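Local coordinates for protein possible TctC subunit of the Tripartite Tricarboxylate Transport(TTT) Family (Rhodopseudomonas palustris, PDB 6HKE) that binds malate as the periplasmic substrate-binding component of a tripartite tricarboxylate transporter, probably delivering this C4-dicarboxylate to its membrane partners for uptake, at residues A39-T44 with A257-A262; L114-K119 with Q179-G184; D101-A106 with T247-V252. The protein carries 2 engineered substitutions. One frame throughout, in Å; residues are numbered along the deposited sequence.

How the contacts relate
After strand 18-22 the chain forms helix 29-45, whose last turns enter contact 1. It then enters the long strand 102-118, which supplies 101-106 to contact 3 and, towards its other end, 114-119 to contact 2. Contact 2 closes first, when helix 174-182 arrives with 179-184. Helix 249-263 then closes contact 3 with 247-252, its N-cap region and first turn, and contact 1 with 257-262, so the three loops nest, 2 inside 3 inside 1. Contacts 1 and 3 adjoin, Val259 CG2 meeting Ala106 CB at 3.7 Å. Contact 2 lies on the opposite side of the chain's centre, its own centre about 38 Å from that of contact 3, and strand 102-118 connects the two.

Contact 1 of 3, residues A39-T44 with A257-A262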
loop_
_atom_site.group_PDB
_atom_site.type_symbol
_atom_site.label_atom_id
_atom_site.label_comp_id
_atom_site.label_asym_id
_atom_site.label_seq_id
_atom_site.Cartn_x
_atom_site.Cartn_y
_atom_site.Cartn_z
ATOM N N ALA A 39 -11.478 -3.011 13.471
ATOM C CA ALA A 39 -12.566 -2.626 14.413
ATOM C C ALA A 39 -13.788 -3.530 14.194
ATOM O O ALA A 39 -14.321 -4.050 15.197
ATOM C CB ALA A 39 -12.930 -1.166 14.298
ATOM N N GLU A 40 -14.177 -3.795 12.944
ATOM C CA GLU A 40 -15.360 -4.652 12.659
ATOM C C GLU A 40 -15.024 -6.105 12.993
ATOM O O GLU A 40 -15.923 -6.802 13.465
ATOM C CB GLU A 40 -15.838 -4.466 11.219
ATOM C CG GLU A 40 -16.499 -3.112 10.971
ATOM C CD GLU A 40 -17.894 -2.917 11.555
ATOM O OE1 GLU A 40 -18.206 -3.572 12.560
ATOM O OE2 GLU A 40 -18.682 -2.120 10.991
ATOM N N MET A 41 -13.763 -6.522 12.816
ATOM C CA MET A 41 -13.294 -7.914 13.058
ATOM C C MET A 41 -13.581 -8.341 14.509
ATOM O O MET A 41 -13.892 -9.522 14.718
ATOM C CB MET A 41 -11.800 -8.062 12.757
ATOM C CG MET A 41 -11.498 -8.317 11.287
ATOM S SD MET A 41 -9.719 -8.194 10.874
ATOM C CE MET A 41 -9.103 -9.746 11.524
ATOM N N ALA A 42 -13.502 -7.427 15.480
ATOM C CA ALA A 42 -13.728 -7.734 16.910
ATOM C C ALA A 42 -15.088 -8.428 17.118
ATOM O O ALA A 42 -15.172 -9.258 18.021
ATOM C CB ALA A 42 -13.596 -6.471 17.735
ATOM N N LYS A 43 -16.099 -8.133 16.298
ATOM C CA LYS A 43 -17.475 -8.718 16.395
ATOM C C LYS A 43 -17.458 -10.229 16.140
ATOM O O LYS A 43 -18.273 -10.937 16.744
ATOM C CB LYS A 43 -18.427 -8.035 15.415
ATOM C CG LYS A 43 -18.664 -6.566 15.715
ATOM C CD LYS A 43 -19.743 -5.946 14.851
ATOM C CE LYS A 43 -19.869 -4.453 15.073
ATOM N NZ LYS A 43 -20.488 -3.778 13.906
ATOM N N THR A 44 -16.572 -10.724 15.286
ATOM C CA THR A 44 -16.456 -12.178 15.006
ATOM C C THR A 44 -15.521 -12.823 16.033
ATOM O O THR A 44 -15.785 -13.948 16.456
ATOM C CB THR A 44 -16.031 -12.404 13.548
ATOM O OG1 THR A 44 -17.005 -11.715 12.782
ATOM C CG2 THR A 44 -15.988 -13.859 13.143
ATOM N N ALA A 257 -12.302 -15.478 8.324
ATOM C CA ALA A 257 -13.772 -15.348 8.355
ATOM C C ALA A 257 -14.114 -14.004 9.018
ATOM O O ALA A 257 -15.068 -13.348 8.570
ATOM C CB ALA A 257 -14.388 -16.533 9.074
ATOM N N ALA A 258 -13.350 -13.598 10.034
ATOM C CA ALA A 258 -13.537 -12.300 10.727
ATOM C C ALA A 258 -13.311 -11.174 9.712
ATOM O O ALA A 258 -14.092 -10.216 9.673
ATOM C CB ALA A 258 -12.627 -12.193 11.922
ATOM N N VAL A 259 -12.293 -11.302 8.880
ATOM C CA VAL A 259 -12.041 -10.292 7.815
ATOM C C VAL A 259 -13.252 -10.314 6.886
ATOM O O VAL A 259 -13.760 -9.235 6.546
ATOM C CB VAL A 259 -10.742 -10.568 7.042
ATOM C CG1 VAL A 259 -10.628 -9.697 5.805
ATOM C CG2 VAL A 259 -9.525 -10.395 7.928
ATOM N N SER A 260 -13.697 -11.506 6.495
ATOM C CA SER A 260 -14.770 -11.652 5.486
ATOM C C SER A 260 -16.029 -10.938 5.985
ATOM O O SER A 260 -16.623 -10.177 5.209
ATOM C CB SER A 260 -15.048 -13.083 5.170
ATOM O OG SER A 260 -15.676 -13.170 3.914
ATOM N N ARG A 261 -16.414 -11.182 7.236
ATOM C CA ARG A 261 -17.659 -10.623 7.833
ATOM C C ARG A 261 -17.496 -9.107 8.009
ATOM O O ARG A 261 -18.506 -8.377 7.828
ATOM C CB ARG A 261 -17.983 -11.416 9.101
ATOM C CG ARG A 261 -18.439 -12.836 8.785
ATOM C CD ARG A 261 -18.346 -13.827 9.934
ATOM N NE ARG A 261 -19.247 -13.414 10.999
ATOM C CZ ARG A 261 -20.554 -13.668 11.053
ATOM N NH1 ARG A 261 -21.159 -14.373 10.110
ATOM N NH2 ARG A 261 -21.255 -13.204 12.070
ATOM N N ALA A 262 -16.270 -8.636 8.300
ATOM C CA ALA A 262 -15.920 -7.199 8.430
ATOM C C ALA A 262 -16.099 -6.485 7.077
ATOM O O ALA A 262 -16.699 -5.375 7.035
ATOM C CB ALA A 262 -14.508 -7.037 8.943
HETATM O O HOH W 1 -15.732 -9.877 11.731
#
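Two alanines one helical turn apart, Ala258 and Ala262, receive the side chains of Glu40, Met41 and Thr44, and most of this contact is apolar. Glu40 CB lies 3.7 Å from Ala262 CB, while Met41 CG touches that same methyl group at 4.0 Å and also rests against the backbone carbonyl of Ala258. Beyond CG the methionine runs side by side with Val259; its chain bends at chi3 (76°), which sets CE 3.7 Å from Val259 CG2. A flexible thioether suits this buried place, since SD and CE can both follow the valine methyl. Thr44 completes the apolar group, with CB 3.8 Å from Ala258 CB.

Helix 29-45 is the crossover of a beta-alpha-beta unit joining the parallel strands 18-22 and 49-53, as expected in a periplasmic binding protein lobe. Here its end meets helix 249-263 at 119°, the segment axes 8.0 Å apart, a closeness that the small alanines permit. Met41 and Val259 both reach Leu241 of strand 236-244 beneath.

The polar links lie toward the more exposed side. Arg261 NE gives Thr44 OG1 a weak hydrogen bond (3.3 Å, 151° at the hydrogen), the hydroxyl lying in the guanidinium plane at its edge. A water next to that hydroxyl donates to Ala258 O at 2.7 Å, so this carbonyl is gripped twice, by the water and by Ala262 N.

Within helix 29-45, Lys43 NZ forms a salt bridge with Glu40 OE1 (2.7 Å), approaching its syn lone pair, the carboxylate leading away from the alanines.

Contact 2 of 3, residues L114-K119 with Q179-G184; sequences LLLARK and QALVEG
The flat peptide group between Ala117 and Arg118 has one face covered by the branched end of Leu181. CD1 comes 3.4 Å from Arg118 N, and CD2 lies 3.7 Å from Ala117 C and 3.6 Å from Leu116 CB. The guanidinium of Arg118 turns to an outside partner, its NE forming a salt bridge with Asp187. Leu181 CG, anti to the backbone N (chi1 -165°), approaches the same peptide face, over which leucine suitably spreads its two methyls. An alanine at Leu181 would probably leave that peptide face uncovered and open a gap beside Leu116 CB.

Gly184 ends the helix in a Schellman motif, with a positive phi of 64° that glycine adopts with the least strain. Its CA packs 4.0 Å from Arg118 CB, and its N bonds back to Leu181 O at 3.1 Å. A water joins the two backbones as well, accepting from Lys119 N and donating to Leu181 O.

Strand 102-118 pairs here with strands 188-192 and 205-210, and Leu116 also touches Ala196 of helix 193-201. Helix 174-182 sets its end against this sheet, with Leu181 reaching Val205 of strand 205-210 and Val186 as well.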
loop_
_atom_site.group_PDB
_atom_site.type_symbol
_atom_site.label_atom_id
_atom_site.label_comp_id
_atom_site.label_asym_id
_atom_site.label_seq_id
_atom_site.Cartn_x
_atom_site.Cartn_y
_atom_site.Cartn_z
ATOM N N LEU A 114 -1.663 6.519 -7.712
ATOM C CA LEU A 114 -1.737 7.799 -8.446
ATOM C C LEU A 114 -0.387 8.503 -8.376
ATOM O O LEU A 114 0.215 8.517 -7.292
ATOM C CB LEU A 114 -2.791 8.673 -7.770
ATOM C CG LEU A 114 -4.228 8.283 -8.069
ATOM C CD1 LEU A 114 -5.190 9.010 -7.155
ATOM C CD2 LEU A 114 -4.555 8.599 -9.517
ATOM N N LEU A 115 0.019 9.134 -9.476
ATOM C CA LEU A 115 1.153 10.084 -9.487
ATOM C C LEU A 115 0.610 11.446 -9.069
ATOM O O LEU A 115 -0.211 11.968 -9.806
ATOM C CB LEU A 115 1.748 10.109 -10.890
ATOM C CG LEU A 115 2.807 11.171 -11.115
ATOM C CD1 LEU A 115 3.937 11.032 -10.101
ATOM C CD2 LEU A 115 3.322 11.096 -12.537
ATOM N N LEU A 116 0.967 11.930 -7.878
ATOM C CA LEU A 116 0.517 13.242 -7.348
ATOM C C LEU A 116 1.677 14.222 -7.424
ATOM O O LEU A 116 2.829 13.782 -7.372
ATOM C CB LEU A 116 0.108 13.137 -5.886
ATOM C CG LEU A 116 -0.851 12.024 -5.519
ATOM C CD1 LEU A 116 -1.198 12.167 -4.052
ATOM C CD2 LEU A 116 -2.100 12.051 -6.391
ATOM N N ALA A 117 1.385 15.508 -7.486
ATOM C CA ALA A 117 2.418 16.540 -7.290
ATOM C C ALA A 117 1.838 17.652 -6.442
ATOM O O ALA A 117 0.588 17.744 -6.308
ATOM C CB ALA A 117 2.916 17.051 -8.616
ATOM N N ARG A 118 2.743 18.466 -5.903
ATOM C CA ARG A 118 2.401 19.754 -5.261
ATOM C C ARG A 118 1.562 20.587 -6.247
ATOM O O ARG A 118 1.834 20.502 -7.470
ATOM C CB ARG A 118 3.689 20.439 -4.797
ATOM C CG ARG A 118 4.734 20.668 -5.879
ATOM C CD ARG A 118 5.863 21.458 -5.238
ATOM N NE ARG A 118 6.814 21.967 -6.206
ATOM C CZ ARG A 118 6.651 23.078 -6.906
ATOM N NH1 ARG A 118 5.561 23.813 -6.756
ATOM N NH2 ARG A 118 7.581 23.441 -7.770
ATOM N N LYS A 119 0.553 21.288 -5.709
ATOM C CA LYS A 119 -0.455 22.143 -6.402
ATOM C C LYS A 119 0.151 22.907 -7.590
ATOM O O LYS A 119 -0.455 22.903 -8.679
ATOM C CB LYS A 119 -0.994 23.196 -5.425
ATOM C CG LYS A 119 -2.374 22.955 -4.829
ATOM C CD LYS A 119 -2.727 24.004 -3.767
ATOM C CE LYS A 119 -4.151 24.519 -3.845
ATOM N NZ LYS A 119 -4.788 24.605 -2.508
ATOM N N GLN A 179 1.240 15.289 3.491
ATOM C CA GLN A 179 1.263 16.628 4.149
ATOM C C GLN A 179 2.454 17.437 3.615
ATOM O O GLN A 179 2.267 18.624 3.347
ATOM C CB GLN A 179 1.261 16.509 5.674
ATOM C CG GLN A 179 -0.139 16.605 6.276
ATOM C CD GLN A 179 -0.312 15.732 7.498
ATOM O OE1 GLN A 179 0.544 15.687 8.385
ATOM N NE2 GLN A 179 -1.437 15.029 7.560
ATOM N N ALA A 180 3.613 16.806 3.411
ATOM C CA ALA A 180 4.814 17.444 2.826
ATOM C C ALA A 180 4.525 17.908 1.390
ATOM O O ALA A 180 5.073 18.949 0.981
ATOM C CB ALA A 180 5.951 16.458 2.855
ATOM N N LEU A 181 3.733 17.136 0.633
ATOM C CA LEU A 181 3.321 17.471 -0.755
ATOM C C LEU A 181 2.310 18.630 -0.719
ATOM O O LEU A 181 2.405 19.507 -1.560
ATOM C CB LEU A 181 2.756 16.224 -1.448
ATOM C CG LEU A 181 2.635 16.358 -2.968
ATOM C CD1 LEU A 181 3.999 16.278 -3.630
ATOM C CD2 LEU A 181 1.702 15.319 -3.552
ATOM N N VAL A 182 1.408 18.645 0.257
ATOM C CA VAL A 182 0.393 19.713 0.483
ATOM C C VAL A 182 1.093 21.041 0.785
ATOM O O VAL A 182 0.554 22.075 0.375
ATOM C CB VAL A 182 -0.578 19.336 1.621
ATOM C CG1 VAL A 182 -1.398 20.530 2.119
ATOM C CG2 VAL A 182 -1.484 18.190 1.193
ATOM N N GLU A 183 2.206 21.015 1.517
ATOM C CA GLU A 183 2.970 22.233 1.899
ATOM C C GLU A 183 4.029 22.527 0.829
ATOM O O GLU A 183 4.806 23.447 1.020
ATOM C CB GLU A 183 3.580 22.029 3.288
ATOM C CG GLU A 183 2.539 22.054 4.397
ATOM C CD GLU A 183 2.975 21.526 5.756
ATOM O OE1 GLU A 183 2.478 22.037 6.773
ATOM O OE2 GLU A 183 3.784 20.592 5.799
ATOM N N GLY A 184 4.084 21.737 -0.244
ATOM C CA GLY A 184 5.057 21.893 -1.340
ATOM C C GLY A 184 6.499 21.684 -0.900
ATOM O O GLY A 184 7.372 22.204 -1.600
HETATM O O HOH W 2 0.564 21.053 -2.968
#

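Contact 3 of 3, residues D101-A106 with T247-V252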
loop_
_atom_site.group_PDB
_atom_site.type_symbol
_atom_site.label_atom_id
_atom_site.label_comp_id
_atom_site.label_asym_id
_atom_site.label_seq_id
_atom_site.Cartn_x
_atom_site.Cartn_y
_atom_site.Cartn_z
ATOM N N ASP A 101 7.958 -16.687 5.308
ATOM C CA ASP A 101 8.126 -16.317 6.742
ATOM C C ASP A 101 6.782 -15.848 7.321
ATOM O O ASP A 101 6.782 -15.334 8.456
ATOM C CB ASP A 101 9.292 -15.341 6.888
ATOM C CG ASP A 101 10.631 -16.032 6.719
ATOM O OD1 ASP A 101 10.773 -17.148 7.258
ATOM O OD2 ASP A 101 11.511 -15.470 6.046
ATOM N N PHE A 102 5.681 -16.065 6.592
ATOM C CA PHE A 102 4.315 -15.612 6.956
ATOM C C PHE A 102 3.281 -16.641 6.523
ATOM O O PHE A 102 3.444 -17.312 5.476
ATOM C CB PHE A 102 3.973 -14.255 6.338
ATOM C CG PHE A 102 4.922 -13.182 6.792
ATOM C CD1 PHE A 102 4.769 -12.579 8.026
ATOM C CD2 PHE A 102 6.037 -12.869 6.038
ATOM C CE1 PHE A 102 5.684 -11.633 8.472
ATOM C CE2 PHE A 102 6.944 -11.920 6.482
ATOM C CZ PHE A 102 6.757 -11.288 7.690
ATOM N N THR A 103 2.246 -16.750 7.349
ATOM C CA THR A 103 0.984 -17.426 7.006
ATOM C C THR A 103 0.019 -16.332 6.576
ATOM O O THR A 103 -0.438 -15.545 7.415
ATOM C CB THR A 103 0.496 -18.312 8.154
ATOM O OG1 THR A 103 1.546 -19.258 8.339
ATOM C CG2 THR A 103 -0.809 -19.009 7.843
ATOM N N PRO A 104 -0.270 -16.247 5.259
ATOM C CA PRO A 104 -1.279 -15.333 4.740
ATOM C C PRO A 104 -2.619 -15.629 5.419
ATOM O O PRO A 104 -2.962 -16.769 5.537
ATOM C CB PRO A 104 -1.347 -15.664 3.241
ATOM C CG PRO A 104 -0.782 -17.059 3.167
ATOM C CD PRO A 104 0.305 -17.083 4.206
ATOM N N VAL A 105 -3.342 -14.601 5.838
ATOM C CA VAL A 105 -4.681 -14.750 6.469
ATOM C C VAL A 105 -5.737 -14.357 5.437
ATOM O O VAL A 105 -6.620 -15.203 5.154
ATOM C CB VAL A 105 -4.767 -13.925 7.765
ATOM C CG1 VAL A 105 -6.166 -13.883 8.353
ATOM C CG2 VAL A 105 -3.787 -14.461 8.778
ATOM N N ALA A 106 -5.640 -13.133 4.897
ATOM C CA ALA A 106 -6.727 -12.483 4.136
ATOM C C ALA A 106 -6.229 -11.282 3.320
ATOM O O ALA A 106 -5.558 -10.402 3.899
ATOM C CB ALA A 106 -7.795 -12.055 5.105
ATOM N N THR A 247 1.331 -20.367 12.201
ATOM C CA THR A 247 0.059 -20.036 12.891
ATOM C C THR A 247 -0.938 -21.109 12.458
ATOM O O THR A 247 -1.116 -21.328 11.258
ATOM C CB THR A 247 -0.438 -18.609 12.621
ATOM O OG1 THR A 247 0.529 -17.653 13.053
ATOM C CG2 THR A 247 -1.733 -18.302 13.343
ATOM N N PRO A 248 -1.524 -21.862 13.419
ATOM C CA PRO A 248 -2.409 -22.976 13.099
ATOM C C PRO A 248 -3.524 -22.566 12.132
ATOM O O PRO A 248 -4.069 -21.456 12.274
ATOM C CB PRO A 248 -2.955 -23.366 14.481
ATOM C CG PRO A 248 -1.816 -23.039 15.420
ATOM C CD PRO A 248 -1.307 -21.724 14.873
ATOM N N GLU A 249 -3.840 -23.460 11.190
ATOM C CA GLU A 249 -4.852 -23.238 10.122
ATOM C C GLU A 249 -6.221 -22.909 10.723
ATOM O O GLU A 249 -6.903 -22.040 10.202
ATOM C CB GLU A 249 -4.858 -24.404 9.135
ATOM C CG GLU A 249 -3.549 -24.543 8.342
ATOM C CD GLU A 249 -2.805 -23.287 7.874
ATOM O OE1 GLU A 249 -3.158 -22.742 6.805
ATOM O OE2 GLU A 249 -1.847 -22.854 8.576
ATOM N N PRO A 250 -6.678 -23.533 11.826
ATOM C CA PRO A 250 -7.952 -23.141 12.428
ATOM C C PRO A 250 -7.978 -21.684 12.925
ATOM O O PRO A 250 -8.981 -21.014 12.787
ATOM C CB PRO A 250 -8.121 -24.131 13.602
ATOM C CG PRO A 250 -7.180 -25.283 13.296
ATOM C CD PRO A 250 -6.039 -24.667 12.521
ATOM N N ILE A 251 -6.873 -21.215 13.507
ATOM C CA ILE A 251 -6.743 -19.804 13.969
ATOM C C ILE A 251 -6.756 -18.917 12.726
ATOM O O ILE A 251 -7.426 -17.873 12.742
ATOM C CB ILE A 251 -5.474 -19.622 14.828
ATOM C CG1 ILE A 251 -5.611 -20.349 16.169
ATOM C CG2 ILE A 251 -5.171 -18.151 15.026
ATOM C CD1 ILE A 251 -4.459 -20.119 17.130
ATOM N N VAL A 252 -6.083 -19.354 11.663
ATOM C CA VAL A 252 -6.083 -18.634 10.361
ATOM C C VAL A 252 -7.513 -18.614 9.794
ATOM O O VAL A 252 -7.909 -17.545 9.304
ATOM C CB VAL A 252 -5.069 -19.234 9.376
ATOM C CG1 VAL A 252 -5.159 -18.555 8.022
ATOM C CG2 VAL A 252 -3.655 -19.144 9.921
#
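Thr103 and Val252 meet where the first turn of helix 249-263 packs on the start of strand 102-118, part of the mixed sheet of this periplasmic binding protein. The strand carries a classic beta bulge, in which Val105 and Ala106 both face Leu241 of strand 236-244.

Apolar contacts come first. Thr103 CG2, anti to the backbone N (chi1 -60° for OG1), comes 3.5 Å from Val252 CG2. The other valine methyl, CG1, lies 3.8 Å from Pro104 O and 4.1 Å from Val105 CA, so the beta-branched side chain uses both arms against the strand. Val105 CG2 is more distant, at 4.4 Å from Val252 CG1.

Polar groups find their partners largely beside the contact. Thr103 OG1 has a weak hydrogen bond with Gly246 N, and Thr247 OG1 bonds to Pro244 O. Threonine suits the place of Thr103, its methyl packing on the valine while its hydroxyl turns to Gly246. Pro248 holds the N-cap position, and its carbonyl O accepts from Val252 N at 3.0 Å. The Glu249 chain bends at chi2, and OE2 at its end lies 4.0 Å from Thr103 CG2.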